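Local structure of CRISPR-associated protein, Cse2 family (Meiothermus ruber, 3WA8) at residues 105-111 / 182-187. The protein probably binds G-rich crRNA sequence and stabilizes the R-loop as the CasB (Cse2) subunit of a type I-E CRISPR system. Residues are numbered along the deposited sequence.
Sequences YRRTLGH and KWARAF
Where two helices meet at small residues, their backbones can come very close, and this contact, built on Gly-110 and Ala-186, is a clear case. Residues 105-111 run from the last turn of one helix through a short link into the start of the next; Thr-108, extended at phi/psi -100/158, is the N-cap. Its OG1 (chi1 p) and its N both donate hydrogen bonds to Tyr-105 O, at 2.9 and 3.0 Å, closing the link back on the preceding helix. Segment 182-187 is continuous helix, and its Ala-186 CB points into the bend, 3.3 Å from Thr-108 OG1, 3.6 Å from Tyr-105 CD2, 3.8 Å from His-111 N and 4.1 Å from Gly-110 C. Two CA pairs set the register: Tyr-105 with Ala-186 at 5.0 Å, and Gly-110 with Trp-183 at only 4.3 Å. A CB on Gly-110 would clash with Trp-183 O, which lies 3.8 Å from Gly-110 CA. Tyr-105 (chi1 m) loses the most surface; its ring reaches across helix 178-197, with Lys-182 O 3.6 Å from CE2 at its edge and Arg-185 CD 3.5 Å from OH. Trp-183 (chi1 m, chi2 18°) receives Leu-109 CB over its six-membered ring, a CH-pi contact 3.8 Å from the centroid. Asp-168 of helix 162-170 accepts a hydrogen bond from Trp-183 NE1 and forms a salt bridge with Lys-182 NZ. The junction of helices 102-106 and 109-119 is thus seated on helix 178-197, with helix 162-170 touching Leu-109 and Trp-183 and helix 124-135 also packing against Trp-183.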
ATOM      1  N   TYR A 105      -3.967  -9.714  -9.565  1.00 80.73           N
ATOM      2  CA  TYR A 105      -4.457  -9.891  -8.195  1.00 76.05           C
ATOM      3  C   TYR A 105      -3.397 -10.029  -7.114  1.00 73.51           C
ATOM      4  O   TYR A 105      -3.526  -9.414  -6.051  1.00 69.42           O
ATOM      5  CB  TYR A 105      -5.412 -11.078  -8.118  1.00 78.16           C
ATOM      6  CG  TYR A 105      -6.785 -10.816  -8.729  1.00 79.88           C
ATOM      7  CD1 TYR A 105      -7.329 -11.695  -9.682  1.00 85.20           C
ATOM      8  CD2 TYR A 105      -7.544  -9.693  -8.364  1.00 75.82           C
ATOM      9  CE1 TYR A 105      -8.606 -11.466 -10.238  1.00 85.64           C
ATOM     10  CE2 TYR A 105      -8.801  -9.453  -8.931  1.00 77.32           C
ATOM     11  CZ  TYR A 105      -9.326 -10.341  -9.856  1.00 81.23           C
ATOM     12  OH  TYR A 105     -10.561 -10.110 -10.398  1.00 82.39           O
ATOM     13  N   ARG A 106      -2.362 -10.837  -7.375  1.00 75.59           N
ATOM     14  CA  ARG A 106      -1.293 -11.079  -6.392  1.00 74.51           C
ATOM     15  C   ARG A 106      -0.616  -9.778  -6.012  1.00 69.73           C
ATOM     16  O   ARG A 106      -0.217  -9.562  -4.865  1.00 67.59           O
ATOM     17  CB  ARG A 106      -0.253 -12.050  -6.932  1.00 79.52           C
ATOM     18  CG  ARG A 106      -0.815 -13.395  -7.378  1.00 85.37           C
ATOM     19  CD  ARG A 106       0.252 -14.295  -8.071  1.00 91.00           C
ATOM     20  NE  ARG A 106      -0.363 -15.569  -8.455  1.00 98.81           N
ATOM     21  CZ  ARG A 106      -0.480 -16.626  -7.647  1.00102.53           C
ATOM     22  NH1 ARG A 106       0.011 -16.584  -6.405  1.00101.33           N
ATOM     23  NH2 ARG A 106      -1.077 -17.737  -8.088  1.00107.24           N
ATOM     24  N   ARG A 107      -0.526  -8.895  -6.995  1.00 68.33           N
ATOM     25  CA  ARG A 107       0.142  -7.622  -6.827  1.00 64.70           C
ATOM     26  C   ARG A 107      -0.668  -6.562  -6.067  1.00 58.74           C
ATOM     27  O   ARG A 107      -0.151  -5.483  -5.784  1.00 57.00           O
ATOM     28  CB  ARG A 107       0.666  -7.115  -8.181  1.00 67.47           C
ATOM     29  CG  ARG A 107       1.965  -7.811  -8.604  1.00 71.43           C
ATOM     30  CD  ARG A 107       2.504  -7.325  -9.942  1.00 75.66           C
ATOM     31  NE  ARG A 107       3.871  -7.805 -10.201  1.00 82.85           N
ATOM     32  CZ  ARG A 107       4.988  -7.208  -9.766  1.00 82.73           C
ATOM     33  NH1 ARG A 107       4.921  -6.090  -9.043  1.00 77.52           N
ATOM     34  NH2 ARG A 107       6.183  -7.728 -10.061  1.00 87.93           N
ATOM     35  N   THR A 108      -1.899  -6.890  -5.686  1.00 55.75           N
ATOM     36  CA  THR A 108      -2.771  -5.950  -4.971  1.00 51.18           C
ATOM     37  C   THR A 108      -2.810  -6.204  -3.463  1.00 48.31           C
ATOM     38  O   THR A 108      -2.550  -7.305  -3.009  1.00 49.62           O
ATOM     39  CB  THR A 108      -4.220  -6.042  -5.472  1.00 51.99           C
ATOM     40  OG1 THR A 108      -4.865  -7.159  -4.841  1.00 54.33           O
ATOM     41  CG2 THR A 108      -4.288  -6.184  -6.979  1.00 53.21           C
ATOM     42  N   LEU A 109      -3.172  -5.202  -2.680  1.00 45.16           N
ATOM     43  CA  LEU A 109      -3.104  -5.365  -1.240  1.00 43.70           C
ATOM     44  C   LEU A 109      -4.083  -6.446  -0.747  1.00 45.06           C
ATOM     45  O   LEU A 109      -3.871  -7.081   0.311  1.00 45.62           O
ATOM     46  CB  LEU A 109      -3.345  -4.043  -0.527  1.00 41.27           C
ATOM     47  CG  LEU A 109      -2.712  -4.083   0.866  1.00 41.64           C
ATOM     48  CD1 LEU A 109      -1.192  -4.050   0.721  1.00 42.81           C
ATOM     49  CD2 LEU A 109      -3.217  -2.975   1.806  1.00 38.36           C
ATOM     50  N   GLY A 110      -5.154  -6.646  -1.512  1.00 45.21           N
ATOM     51  CA  GLY A 110      -6.081  -7.723  -1.239  1.00 46.24           C
ATOM     52  C   GLY A 110      -5.310  -9.029  -1.120  1.00 48.54           C
ATOM     53  O   GLY A 110      -5.469  -9.786  -0.144  1.00 49.75           O
ATOM     54  N   HIS A 111      -4.437  -9.298  -2.087  1.00 49.51           N
ATOM     55  CA  HIS A 111      -3.670 -10.536  -2.000  1.00 52.29           C
ATOM     56  C   HIS A 111      -2.805 -10.574  -0.725  1.00 52.19           C
ATOM     57  O   HIS A 111      -2.745 -11.616  -0.051  1.00 54.84           O
ATOM     58  CB  HIS A 111      -2.864 -10.810  -3.264  1.00 53.92           C
ATOM     59  CG  HIS A 111      -1.910 -11.958  -3.136  1.00 58.00           C
ATOM     60  ND1 HIS A 111      -2.280 -13.265  -3.364  1.00 62.43           N
ATOM     61  CD2 HIS A 111      -0.595 -11.992  -2.815  1.00 59.65           C
ATOM     62  CE1 HIS A 111      -1.236 -14.053  -3.194  1.00 65.22           C
ATOM     63  NE2 HIS A 111      -0.202 -13.304  -2.849  1.00 64.38           N
ATOM     64  N   LYS A 182     -11.612  -4.756  -6.710  1.00 55.32           N
ATOM     65  CA  LYS A 182     -10.452  -5.500  -7.183  1.00 55.66           C
ATOM     66  C   LYS A 182      -9.826  -6.196  -6.005  1.00 52.99           C
ATOM     67  O   LYS A 182      -9.516  -7.382  -6.068  1.00 54.02           O
ATOM     68  CB  LYS A 182      -9.435  -4.555  -7.814  1.00 56.26           C
ATOM     69  CG  LYS A 182      -8.364  -5.236  -8.671  1.00 59.21           C
ATOM     70  CD  LYS A 182      -7.058  -4.451  -8.663  1.00 60.73           C
ATOM     71  CE  LYS A 182      -7.154  -3.066  -9.337  1.00 63.57           C
ATOM     72  NZ  LYS A 182      -6.011  -2.180  -8.948  1.00 61.07           N
ATOM     73  N   TRP A 183      -9.660  -5.449  -4.919  1.00 49.82           N
ATOM     74  CA  TRP A 183      -9.099  -6.006  -3.714  1.00 47.73           C
ATOM     75  C   TRP A 183      -9.930  -7.171  -3.225  1.00 48.89           C
ATOM     76  O   TRP A 183      -9.386  -8.231  -2.944  1.00 49.99           O
ATOM     77  CB  TRP A 183      -8.996  -4.938  -2.651  1.00 45.28           C
ATOM     78  CG  TRP A 183      -7.861  -4.024  -2.888  1.00 44.37           C
ATOM     79  CD1 TRP A 183      -7.172  -3.850  -4.057  1.00 46.16           C
ATOM     80  CD2 TRP A 183      -7.286  -3.123  -1.952  1.00 42.62           C
ATOM     81  NE1 TRP A 183      -6.196  -2.903  -3.904  1.00 43.90           N
ATOM     82  CE2 TRP A 183      -6.247  -2.426  -2.627  1.00 42.33           C
ATOM     83  CE3 TRP A 183      -7.554  -2.812  -0.614  1.00 41.97           C
ATOM     84  CZ2 TRP A 183      -5.471  -1.456  -2.009  1.00 40.50           C
ATOM     85  CZ3 TRP A 183      -6.775  -1.838   0.012  1.00 41.76           C
ATOM     86  CH2 TRP A 183      -5.740  -1.174  -0.692  1.00 40.79           C
ATOM     87  N   ALA A 184     -11.245  -6.992  -3.158  1.00 48.91           N
ATOM     88  CA  ALA A 184     -12.102  -8.016  -2.611  1.00 49.90           C
ATOM     89  C   ALA A 184     -11.926  -9.318  -3.382  1.00 52.36           C
ATOM     90  O   ALA A 184     -11.882 -10.426  -2.802  1.00 53.31           O
ATOM     91  CB  ALA A 184     -13.550  -7.567  -2.649  1.00 50.95           C
ATOM     92  N   ARG A 185     -11.810  -9.186  -4.699  1.00 53.72           N
ATOM     93  CA  ARG A 185     -11.742 -10.358  -5.552  1.00 56.24           C
ATOM     94  C   ARG A 185     -10.420 -11.018  -5.343  1.00 56.36           C
ATOM     95  O   ARG A 185     -10.351 -12.229  -5.345  1.00 59.30           O
ATOM     96  CB  ARG A 185     -11.946 -10.017  -7.024  1.00 58.45           C
ATOM     97  CG  ARG A 185     -13.263  -9.355  -7.294  1.00 57.37           C
ATOM     98  CD  ARG A 185     -13.499  -9.164  -8.745  1.00 57.95           C
ATOM     99  NE  ARG A 185     -14.713  -8.396  -8.867  1.00 59.42           N
ATOM    100  CZ  ARG A 185     -15.514  -8.410  -9.916  1.00 64.51           C
ATOM    101  NH1 ARG A 185     -15.220  -9.151 -10.977  1.00 68.54           N
ATOM    102  NH2 ARG A 185     -16.622  -7.681  -9.889  1.00 67.14           N
ATOM    103  N   ALA A 186      -9.380 -10.227  -5.128  1.00 54.35           N
ATOM    104  CA  ALA A 186      -8.063 -10.788  -4.907  1.00 54.99           C
ATOM    105  C   ALA A 186      -8.105 -11.580  -3.631  1.00 55.41           C
ATOM    106  O   ALA A 186      -7.674 -12.721  -3.607  1.00 58.48           O
ATOM    107  CB  ALA A 186      -7.022  -9.710  -4.829  1.00 52.73           C
ATOM    108  N   PHE A 187      -8.650 -10.992  -2.576  1.00 53.75           N
ATOM    109  CA  PHE A 187      -8.732 -11.669  -1.295  1.00 55.00           C
ATOM    110  C   PHE A 187      -9.426 -13.025  -1.425  1.00 58.94           C
ATOM    111  O   PHE A 187      -8.861 -14.062  -1.069  1.00 61.71           O
ATOM    112  CB  PHE A 187      -9.486 -10.805  -0.300  1.00 53.29           C
ATOM    113  CG  PHE A 187      -9.600 -11.408   1.075  1.00 54.30           C
ATOM    114  CD1 PHE A 187      -8.652 -11.110   2.061  1.00 54.00           C
ATOM    115  CD2 PHE A 187     -10.657 -12.246   1.396  1.00 55.71           C
ATOM    116  CE1 PHE A 187      -8.731 -11.660   3.340  1.00 55.58           C
ATOM    117  CE2 PHE A 187     -10.747 -12.801   2.690  1.00 59.50           C
ATOM    118  CZ  PHE A 187      -9.778 -12.512   3.660  1.00 58.29           C
TER